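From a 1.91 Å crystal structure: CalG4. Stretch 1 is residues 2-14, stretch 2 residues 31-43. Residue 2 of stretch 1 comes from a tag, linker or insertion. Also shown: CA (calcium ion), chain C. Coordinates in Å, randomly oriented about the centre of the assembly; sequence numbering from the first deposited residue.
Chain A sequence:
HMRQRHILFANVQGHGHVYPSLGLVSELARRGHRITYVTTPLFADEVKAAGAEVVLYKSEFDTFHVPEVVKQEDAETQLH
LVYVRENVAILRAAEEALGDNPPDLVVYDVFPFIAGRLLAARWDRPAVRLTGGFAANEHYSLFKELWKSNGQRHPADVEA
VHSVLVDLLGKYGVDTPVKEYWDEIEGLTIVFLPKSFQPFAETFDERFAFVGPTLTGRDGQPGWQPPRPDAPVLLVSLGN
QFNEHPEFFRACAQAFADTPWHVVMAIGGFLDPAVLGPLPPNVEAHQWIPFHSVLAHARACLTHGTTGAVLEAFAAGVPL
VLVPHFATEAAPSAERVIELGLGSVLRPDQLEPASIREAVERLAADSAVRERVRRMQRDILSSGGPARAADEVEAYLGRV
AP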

HETATM    1  N   MSE A   2      19.801 -13.274  -8.829  1.00 20.97           N
HETATM    2  CA  MSE A   2      20.680 -13.679  -7.703  1.00 20.56           C
HETATM    3  C   MSE A   2      20.129 -14.924  -6.973  1.00 19.00           C
HETATM    4  O   MSE A   2      18.930 -14.987  -6.653  1.00 19.21           O
ATOM      5  N   ARG A   3      21.002 -15.899  -6.701  1.00 16.64           N
ATOM      6  CA  ARG A   3      20.660 -17.089  -5.899  1.00 15.48           C
ATOM      7  C   ARG A   3      20.049 -16.727  -4.534  1.00 13.91           C
ATOM      8  O   ARG A   3      20.384 -15.687  -3.975  1.00 11.98           O
ATOM      9  N   GLN A   4      19.179 -17.604  -4.023  1.00 12.95           N
ATOM     10  CA  GLN A   4      18.511 -17.430  -2.737  1.00 12.81           C
ATOM     11  C   GLN A   4      19.543 -17.184  -1.636  1.00 11.17           C
ATOM     12  O   GLN A   4      20.477 -17.985  -1.453  1.00  8.94           O
ATOM     13  N   ARG A   5      19.361 -16.081  -0.922  1.00  9.35           N
ATOM     14  CA  ARG A   5      20.128 -15.752   0.247  1.00  9.09           C
ATOM     15  C   ARG A   5      19.256 -15.768   1.501  1.00  9.35           C
ATOM     16  O   ARG A   5      18.082 -15.583   1.445  1.00  8.82           O
ATOM     17  N   HIS A   6      19.874 -16.031   2.626  1.00  8.82           N
ATOM     18  CA  HIS A   6      19.169 -15.989   3.887  1.00  8.75           C
ATOM     19  C   HIS A   6      19.436 -14.607   4.498  1.00 10.02           C
ATOM     20  O   HIS A   6      20.585 -14.253   4.842  1.00  9.95           O
ATOM     21  N   ILE A   7      18.380 -13.806   4.581  1.00  9.58           N
ATOM     22  CA  ILE A   7      18.562 -12.435   4.997  1.00 10.60           C
ATOM     23  C   ILE A   7      17.835 -12.219   6.313  1.00  9.91           C
ATOM     24  O   ILE A   7      16.619 -12.471   6.399  1.00 12.38           O
ATOM     25  N   LEU A   8      18.543 -11.777   7.344  1.00  9.24           N
ATOM     26  CA  LEU A   8      17.883 -11.511   8.640  1.00 10.54           C
ATOM     27  C   LEU A   8      17.630 -10.015   8.847  1.00 10.24           C
ATOM     28  O   LEU A   8      18.550  -9.191   8.631  1.00 12.26           O
ATOM     29  N   PHE A   9      16.397  -9.678   9.216  1.00  9.70           N
ATOM     30  CA  PHE A   9      16.070  -8.297   9.607  1.00 10.79           C
ATOM     31  C   PHE A   9      15.969  -8.223  11.122  1.00 10.60           C
ATOM     32  O   PHE A   9      15.245  -8.973  11.760  1.00 10.44           O
ATOM     33  N   ALA A  10      16.706  -7.313  11.704  1.00 11.00           N
ATOM     34  CA  ALA A  10      16.569  -7.009  13.151  1.00 10.66           C
ATOM     35  C   ALA A  10      15.901  -5.646  13.304  1.00 11.98           C
ATOM     36  O   ALA A  10      16.461  -4.611  12.828  1.00 11.42           O
ATOM     37  N   ASN A  11      14.741  -5.602  13.973  1.00 10.99           N
ATOM     38  CA  ASN A  11      14.027  -4.358  14.146  1.00 11.22           C
ATOM     39  C   ASN A  11      13.396  -4.277  15.537  1.00 11.80           C
ATOM     40  O   ASN A  11      13.183  -5.309  16.207  1.00 12.32           O
ATOM     41  N   VAL A  12      13.153  -3.053  15.977  1.00 10.20           N
ATOM     42  CA  VAL A  12      12.462  -2.822  17.236  1.00 10.73           C
ATOM     43  C   VAL A  12      10.936  -2.893  16.954  1.00 12.28           C
ATOM     44  O   VAL A  12      10.502  -2.817  15.809  1.00 11.82           O
ATOM     45  N   GLN A  13      10.128  -3.071  17.989  1.00 14.06           N
ATOM     46  CA  GLN A  13       8.698  -3.060  17.738  1.00 16.00           C
ATOM     47  C   GLN A  13       8.254  -1.593  17.564  1.00 16.36           C
ATOM     48  O   GLN A  13       8.938  -0.669  17.995  1.00 18.85           O
ATOM     49  N   GLY A  14       7.131  -1.370  16.919  1.00 14.99           N
ATOM     50  CA  GLY A  14       6.631  -0.019  16.777  1.00 12.47           C
ATOM     51  C   GLY A  14       6.383   0.228  15.312  1.00 12.17           C
ATOM     52  O   GLY A  14       7.217  -0.109  14.434  1.00 10.55           O
ATOM     53  N   ARG A  31      11.862 -12.019  -4.742  1.00 11.74           N
ATOM     54  CA  ARG A  31      13.027 -12.415  -5.461  1.00 11.77           C
ATOM     55  C   ARG A  31      13.580 -13.759  -5.027  1.00 11.43           C
ATOM     56  O   ARG A  31      14.643 -14.155  -5.499  1.00 11.32           O
ATOM     57  N   GLY A  32      12.882 -14.476  -4.150  1.00 11.47           N
ATOM     58  CA  GLY A  32      13.330 -15.842  -3.789  1.00 10.82           C
ATOM     59  C   GLY A  32      14.167 -15.956  -2.504  1.00 10.22           C
ATOM     60  O   GLY A  32      14.504 -17.070  -2.100  1.00 10.11           O
ATOM     61  N   HIS A  33      14.485 -14.826  -1.869  1.00  9.18           N
ATOM     62  CA  HIS A  33      15.267 -14.804  -0.616  1.00  8.98           C
ATOM     63  C   HIS A  33      14.469 -15.272   0.590  1.00  9.75           C
ATOM     64  O   HIS A  33      13.268 -15.007   0.694  1.00 10.78           O
ATOM     65  N   ARG A  34      15.141 -16.007   1.464  1.00  9.71           N
ATOM     66  CA  ARG A  34      14.589 -16.456   2.741  1.00  8.88           C
ATOM     67  C   ARG A  34      14.788 -15.322   3.749  1.00  8.64           C
ATOM     68  O   ARG A  34      15.946 -14.925   4.046  1.00  8.08           O
ATOM     69  N   ILE A  35      13.681 -14.767   4.235  1.00  8.66           N
ATOM     70  CA  ILE A  35      13.725 -13.661   5.169  1.00  9.29           C
ATOM     71  C   ILE A  35      13.302 -14.091   6.566  1.00 10.25           C
ATOM     72  O   ILE A  35      12.235 -14.714   6.760  1.00 10.84           O
ATOM     73  N   THR A  36      14.170 -13.820   7.541  1.00  9.57           N
ATOM     74  CA  THR A  36      13.848 -14.046   8.927  1.00  9.66           C
ATOM     75  C   THR A  36      13.796 -12.653   9.553  1.00 10.48           C
ATOM     76  O   THR A  36      14.595 -11.787   9.186  1.00 10.55           O
ATOM     77  N   TYR A  37      12.894 -12.440  10.497  1.00  8.93           N
ATOM     78  CA  TYR A  37      12.634 -11.091  10.941  1.00  9.01           C
ATOM     79  C   TYR A  37      12.395 -11.129  12.459  1.00  8.33           C
ATOM     80  O   TYR A  37      11.472 -11.832  12.930  1.00  8.73           O
ATOM     81  N   VAL A  38      13.235 -10.382  13.200  1.00  8.35           N
ATOM     82  CA  VAL A  38      13.092 -10.293  14.655  1.00  8.95           C
ATOM     83  C   VAL A  38      12.093  -9.196  15.048  1.00  8.99           C
ATOM     84  O   VAL A  38      12.277  -7.976  14.741  1.00  9.21           O
ATOM     85  N   THR A  39      11.044  -9.622  15.752  1.00  9.01           N
ATOM     86  CA  THR A  39      10.018  -8.699  16.186  1.00  9.36           C
ATOM     87  C   THR A  39       9.257  -9.236  17.404  1.00  9.62           C
ATOM     88  O   THR A  39       9.646 -10.250  17.975  1.00  9.80           O
ATOM     89  N   THR A  40       8.225  -8.521  17.844  1.00  8.99           N
ATOM     90  CA  THR A  40       7.451  -8.946  18.991  1.00  9.79           C
ATOM     91  C   THR A  40       6.126  -9.554  18.527  1.00  9.17           C
ATOM     92  O   THR A  40       5.782  -9.426  17.347  1.00  9.01           O
ATOM     93  N   PRO A  41       5.397 -10.218  19.435  1.00  9.97           N
ATOM     94  CA  PRO A  41       4.138 -10.763  18.993  1.00 11.58           C
ATOM     95  C   PRO A  41       3.216  -9.706  18.353  1.00 11.14           C
ATOM     96  O   PRO A  41       2.454 -10.016  17.442  1.00 11.23           O
ATOM     97  N   LEU A  42       3.309  -8.467  18.845  1.00 10.02           N
ATOM     98  CA  LEU A  42       2.452  -7.367  18.348  1.00 11.04           C
ATOM     99  C   LEU A  42       2.561  -7.137  16.832  1.00  9.28           C
ATOM    100  O   LEU A  42       1.617  -6.693  16.190  1.00 10.35           O
ATOM    101  N   PHE A  43       3.737  -7.354  16.286  1.00  8.81           N
ATOM    102  CA  PHE A  43       3.935  -7.211  14.850  1.00  9.10           C
ATOM    103  C   PHE A  43       4.217  -8.475  14.065  1.00  8.68           C
ATOM    104  O   PHE A  43       4.474  -8.368  12.854  1.00  7.99           O
TER

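The shortest side-chain hydrogen bond between the stretches lies beyond the strand ends, where T40 OG1 (chi1 p) donates to Q13 OE1 at 2.6 Å; both residues point toward the opposing stretch, and Q13, p at chi1 and t at chi2, also lays its CB 3.9 Å from F43 CD2. On the sheet, H6 (chi1 t) reaches over to the neighbouring strand so that NE2 lies 2.8 Å from T36 OG1, a hydrogen bond in which either atom could donate. T36, in the m rotamer, meets this imidazole at its edge, and R34 lies over one ring face. The extended R34 side chain, t from chi1 to chi3, lays its guanidinium flat on H6, with planes 1° apart.

Two further bonds add to the parallel pairing. Ahead of the strands, H33 (chi1 m) turns its ring so that ND1 accepts from R5 N at 3.1 Å; just after strand 6-10, N11 ND2 donates to the OH of Y37, within the partner strand, at 3.0 Å, while N11 OD1 accepts from V12 N at 2.8 Å.

Along the strands, main-chain hydrogen bonds hold the register, and side chains alternate between faces. I7, F9, I35 and Y37 share one face. F9 (m) places CD1 3.6 Å from I35 CG2 and CB 3.4 Å from Y37 CD1; the F9 and Y37 rings are nearly parallel but slid apart, barely overlapping. I7 CB meets I35 CD1 at 3.8 Å, both residues being m at chi1. On the face of H6 and T36, L8 (t, p) brings CD1 within 3.8 Å of V38 CG2.

Waters bridge the stretches at two of their contacts: water 2 donates to Q4 OE1 (2.9 Å) and G32 O (2.8 Å), and water 3 donates to V38 O at 3.2 Å and, weakly, to V12 O at 2.7 Å. Calcium binds L42 O at 2.3 Å; the L42 side chain points toward the first stretch, its CB 4.0 Å from Q13 OE1.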

HETATM    1  CB  MSE A   2      20.914 -12.484  -6.755  1.00 20.45           C
HETATM    2  CG  MSE A   2      21.162 -12.903  -5.341  1.00 22.56           C
HETATM    3 SE   MSE A   2      22.253 -11.751  -4.260  0.70 25.17          SE
HETATM    4  CE  MSE A   2      23.957 -12.101  -5.102  1.00 19.28           C
ATOM      5  CB  ARG A   3      21.907 -17.966  -5.680  1.00 16.06           C
ATOM      6  CG  ARG A   3      22.980 -17.346  -4.768  1.00 16.23           C
ATOM      7  CD  ARG A   3      24.294 -18.162  -4.795  1.00 17.00           C
ATOM      8  NE  ARG A   3      25.336 -17.499  -4.024  1.00 17.63           N
ATOM      9  CZ  ARG A   3      25.493 -17.643  -2.707  1.00 20.35           C
ATOM     10  NH1 ARG A   3      24.683 -18.432  -2.015  1.00 21.91           N
ATOM     11  NH2 ARG A   3      26.461 -16.992  -2.073  1.00 20.51           N
ATOM     12  CB  GLN A   4      17.657 -18.664  -2.358  1.00 12.43           C
ATOM     13  CG  GLN A   4      17.048 -18.599  -0.901  1.00 14.24           C
ATOM     14  CD  GLN A   4      16.281 -19.859  -0.502  1.00 16.11           C
ATOM     15  OE1 GLN A   4      15.554 -20.445  -1.316  1.00 20.17           O
ATOM     16  NE2 GLN A   4      16.455 -20.295   0.747  1.00 15.10           N
ATOM     17  CB  ARG A   5      20.833 -14.420   0.096  1.00  8.33           C
ATOM     18  CG  ARG A   5      21.319 -14.102  -1.283  1.00  9.91           C
ATOM     19  CD  ARG A   5      22.400 -14.975  -1.719  1.00 10.08           C
ATOM     20  NE  ARG A   5      23.498 -14.935  -0.804  1.00 18.13           N
ATOM     21  CZ  ARG A   5      24.604 -14.243  -0.982  1.00 13.93           C
ATOM     22  NH1 ARG A   5      25.543 -14.259  -0.063  1.00 14.47           N
ATOM     23  NH2 ARG A   5      24.746 -13.538  -2.052  1.00 21.74           N
ATOM     24  CB  HIS A   6      19.626 -17.102   4.836  1.00  7.36           C
ATOM     25  CG  HIS A   6      18.847 -17.136   6.121  1.00  9.23           C
ATOM     26  ND1 HIS A   6      19.221 -17.898   7.207  1.00  7.75           N
ATOM     27  CD2 HIS A   6      17.714 -16.488   6.491  1.00 10.01           C
ATOM     28  CE1 HIS A   6      18.338 -17.738   8.181  1.00 12.39           C
ATOM     29  NE2 HIS A   6      17.411 -16.893   7.775  1.00 11.37           N
ATOM     30  CB  ILE A   7      18.028 -11.465   3.899  1.00 10.68           C
ATOM     31  CG1 ILE A   7      18.825 -11.677   2.570  1.00 10.91           C
ATOM     32  CG2 ILE A   7      18.182 -10.025   4.444  1.00 11.93           C
ATOM     33  CD1 ILE A   7      18.402 -10.739   1.415  1.00  9.51           C
ATOM     34  CB  LEU A   8      18.681 -12.078   9.792  1.00 10.09           C
ATOM     35  CG  LEU A   8      18.204 -11.566  11.158  1.00 14.50           C
ATOM     36  CD1 LEU A   8      17.044 -12.448  11.589  1.00 16.21           C
ATOM     37  CD2 LEU A   8      19.318 -11.654  12.161  1.00 22.09           C
ATOM     38  CB  PHE A   9      14.719  -7.871   9.023  1.00  8.75           C
ATOM     39  CG  PHE A   9      14.757  -7.475   7.597  1.00 11.51           C
ATOM     40  CD1 PHE A   9      15.080  -8.398   6.595  1.00 13.34           C
ATOM     41  CD2 PHE A   9      14.405  -6.180   7.225  1.00  9.37           C
ATOM     42  CE1 PHE A   9      15.094  -8.017   5.234  1.00 13.18           C
ATOM     43  CE2 PHE A   9      14.400  -5.788   5.865  1.00 11.83           C
ATOM     44  CZ  PHE A   9      14.767  -6.722   4.864  1.00 12.39           C
ATOM     45  CB  ALA A  10      17.960  -7.015  13.829  1.00 10.45           C
ATOM     46  CB  ASN A  11      12.917  -4.176  13.082  1.00 10.51           C
ATOM     47  CG  ASN A  11      12.640  -2.675  12.751  1.00 12.65           C
ATOM     48  OD1 ASN A  11      13.016  -1.748  13.483  1.00 11.86           O
ATOM     49  ND2 ASN A  11      12.063  -2.451  11.595  1.00 15.02           N
ATOM     50  CB  VAL A  12      12.892  -1.479  17.900  1.00 10.92           C
ATOM     51  CG1 VAL A  12      12.525  -0.329  17.010  1.00  9.87           C
ATOM     52  CG2 VAL A  12      12.201  -1.288  19.279  1.00 11.53           C
ATOM     53  CB  GLN A  13       7.935  -3.845  18.812  1.00 16.16           C
ATOM     54  CG  GLN A  13       8.052  -3.313  20.154  1.00 16.05           C
ATOM     55  CD  GLN A  13       6.947  -3.797  21.113  1.00 16.40           C
ATOM     56  OE1 GLN A  13       6.097  -4.709  20.825  1.00 10.39           O
ATOM     57  NE2 GLN A  13       6.984  -3.205  22.292  1.00 14.26           N
ATOM     58  CB  ARG A  31      14.088 -11.310  -5.408  1.00 10.47           C
ATOM     59  CG  ARG A  31      13.535  -9.986  -5.968  1.00 12.78           C
ATOM     60  CD  ARG A  31      14.546  -8.828  -5.902  1.00 11.77           C
ATOM     61  NE  ARG A  31      13.923  -7.590  -6.382  1.00 11.96           N
ATOM     62  CZ  ARG A  31      14.577  -6.535  -6.849  1.00 11.89           C
ATOM     63  NH1 ARG A  31      15.911  -6.517  -6.879  1.00  8.26           N
ATOM     64  NH2 ARG A  31      13.887  -5.463  -7.219  1.00 12.39           N
ATOM     65  CB  HIS A  33      15.898 -13.427  -0.385  1.00  9.04           C
ATOM     66  CG  HIS A  33      16.724 -12.969  -1.550  1.00 10.92           C
ATOM     67  ND1 HIS A  33      17.776 -13.714  -2.039  1.00 10.67           N
ATOM     68  CD2 HIS A  33      16.577 -11.921  -2.401  1.00 10.37           C
ATOM     69  CE1 HIS A  33      18.276 -13.119  -3.107  1.00 11.47           C
ATOM     70  NE2 HIS A  33      17.583 -12.017  -3.330  1.00 13.00           N
ATOM     71  CB  ARG A  34      15.355 -17.690   3.224  1.00  9.67           C
ATOM     72  CG  ARG A  34      14.865 -18.159   4.595  1.00 10.21           C
ATOM     73  CD  ARG A  34      15.666 -19.335   5.111  1.00 14.39           C
ATOM     74  NE  ARG A  34      15.265 -19.605   6.493  1.00 12.87           N
ATOM     75  CZ  ARG A  34      15.918 -20.428   7.306  1.00 14.58           C
ATOM     76  NH1 ARG A  34      17.042 -21.019   6.900  1.00 13.45           N
ATOM     77  NH2 ARG A  34      15.453 -20.639   8.533  1.00 17.03           N
ATOM     78  CB  ILE A  35      12.814 -12.463   4.732  1.00  9.45           C
ATOM     79  CG1 ILE A  35      12.900 -12.192   3.215  1.00 10.46           C
ATOM     80  CG2 ILE A  35      13.091 -11.206   5.665  1.00 10.03           C
ATOM     81  CD1 ILE A  35      14.371 -11.759   2.753  1.00  7.80           C
ATOM     82  CB  THR A  36      14.928 -14.909   9.592  1.00 10.88           C
ATOM     83  OG1 THR A  36      14.981 -16.203   8.942  1.00 11.03           O
ATOM     84  CG2 THR A  36      14.639 -15.110  11.095  1.00  8.16           C
ATOM     85  CB  TYR A  37      11.415 -10.514  10.175  1.00  8.54           C
ATOM     86  CG  TYR A  37      11.246  -8.982  10.278  1.00  9.96           C
ATOM     87  CD1 TYR A  37      11.313  -8.184   9.146  1.00 10.14           C
ATOM     88  CD2 TYR A  37      10.931  -8.365  11.491  1.00 11.99           C
ATOM     89  CE1 TYR A  37      11.146  -6.809   9.215  1.00 10.42           C
ATOM     90  CE2 TYR A  37      10.771  -6.958  11.586  1.00 10.23           C
ATOM     91  CZ  TYR A  37      10.898  -6.194  10.423  1.00 11.80           C
ATOM     92  OH  TYR A  37      10.686  -4.825  10.469  1.00 12.83           O
ATOM     93  CB  VAL A  38      14.475 -10.068  15.361  1.00  7.13           C
ATOM     94  CG1 VAL A  38      14.346 -10.042  16.922  1.00  8.36           C
ATOM     95  CG2 VAL A  38      15.544 -11.127  14.874  1.00 11.32           C
ATOM     96  CB  THR A  39       9.040  -8.313  15.031  1.00 10.63           C
ATOM     97  OG1 THR A  39       8.264  -7.170  15.442  1.00 12.70           O
ATOM     98  CG2 THR A  39       8.126  -9.569  14.633  1.00 11.71           C
ATOM     99  CB  THR A  40       7.137  -7.747  19.921  1.00 10.44           C
ATOM    100  OG1 THR A  40       6.362  -6.750  19.214  1.00  9.03           O
ATOM    101  CG2 THR A  40       8.404  -7.160  20.512  1.00 10.86           C
ATOM    102  CB  PRO A  41       3.562 -11.326  20.277  1.00 11.73           C
ATOM    103  CG  PRO A  41       4.825 -11.879  20.984  1.00 12.25           C
ATOM    104  CD  PRO A  41       5.724 -10.667  20.820  1.00 10.75           C
ATOM    105  CB  LEU A  42       2.780  -6.054  19.097  1.00 11.53           C
ATOM    106  CG  LEU A  42       1.920  -4.801  18.818  1.00 10.56           C
ATOM    107  CD1 LEU A  42       0.405  -5.050  18.951  1.00 11.91           C
ATOM    108  CD2 LEU A  42       2.403  -3.650  19.756  1.00 12.57           C
ATOM    109  CB  PHE A  43       5.070  -6.224  14.613  1.00  9.25           C
ATOM    110  CG  PHE A  43       4.690  -4.866  15.069  1.00 12.26           C
ATOM    111  CD1 PHE A  43       3.894  -4.045  14.260  1.00 14.05           C
ATOM    112  CD2 PHE A  43       4.992  -4.461  16.379  1.00 13.76           C
ATOM    113  CE1 PHE A  43       3.473  -2.789  14.677  1.00 12.45           C
ATOM    114  CE2 PHE A  43       4.591  -3.193  16.830  1.00 16.81           C
ATOM    115  CZ  PHE A  43       3.810  -2.351  15.969  1.00 15.67           C
TER
HETATM  116 CA    CA C 402      -0.271  -7.426  15.149  1.00 20.27          CA
HETATM  117  O   HOH W   1      16.704 -15.754  -5.524  1.00 37.07           O
HETATM  118  O   HOH W   2      14.036 -19.417  -3.527  1.00 40.46           O
HETATM  119  O   HOH W   3      10.336  -5.412  15.007  1.00 18.95           O
HETATM  120  O   HOH W   4       0.720  -9.630  15.405  1.00 18.68           O
HETATM  121  O   HOH W   5      -1.286  -8.192  17.218  1.00 18.80           O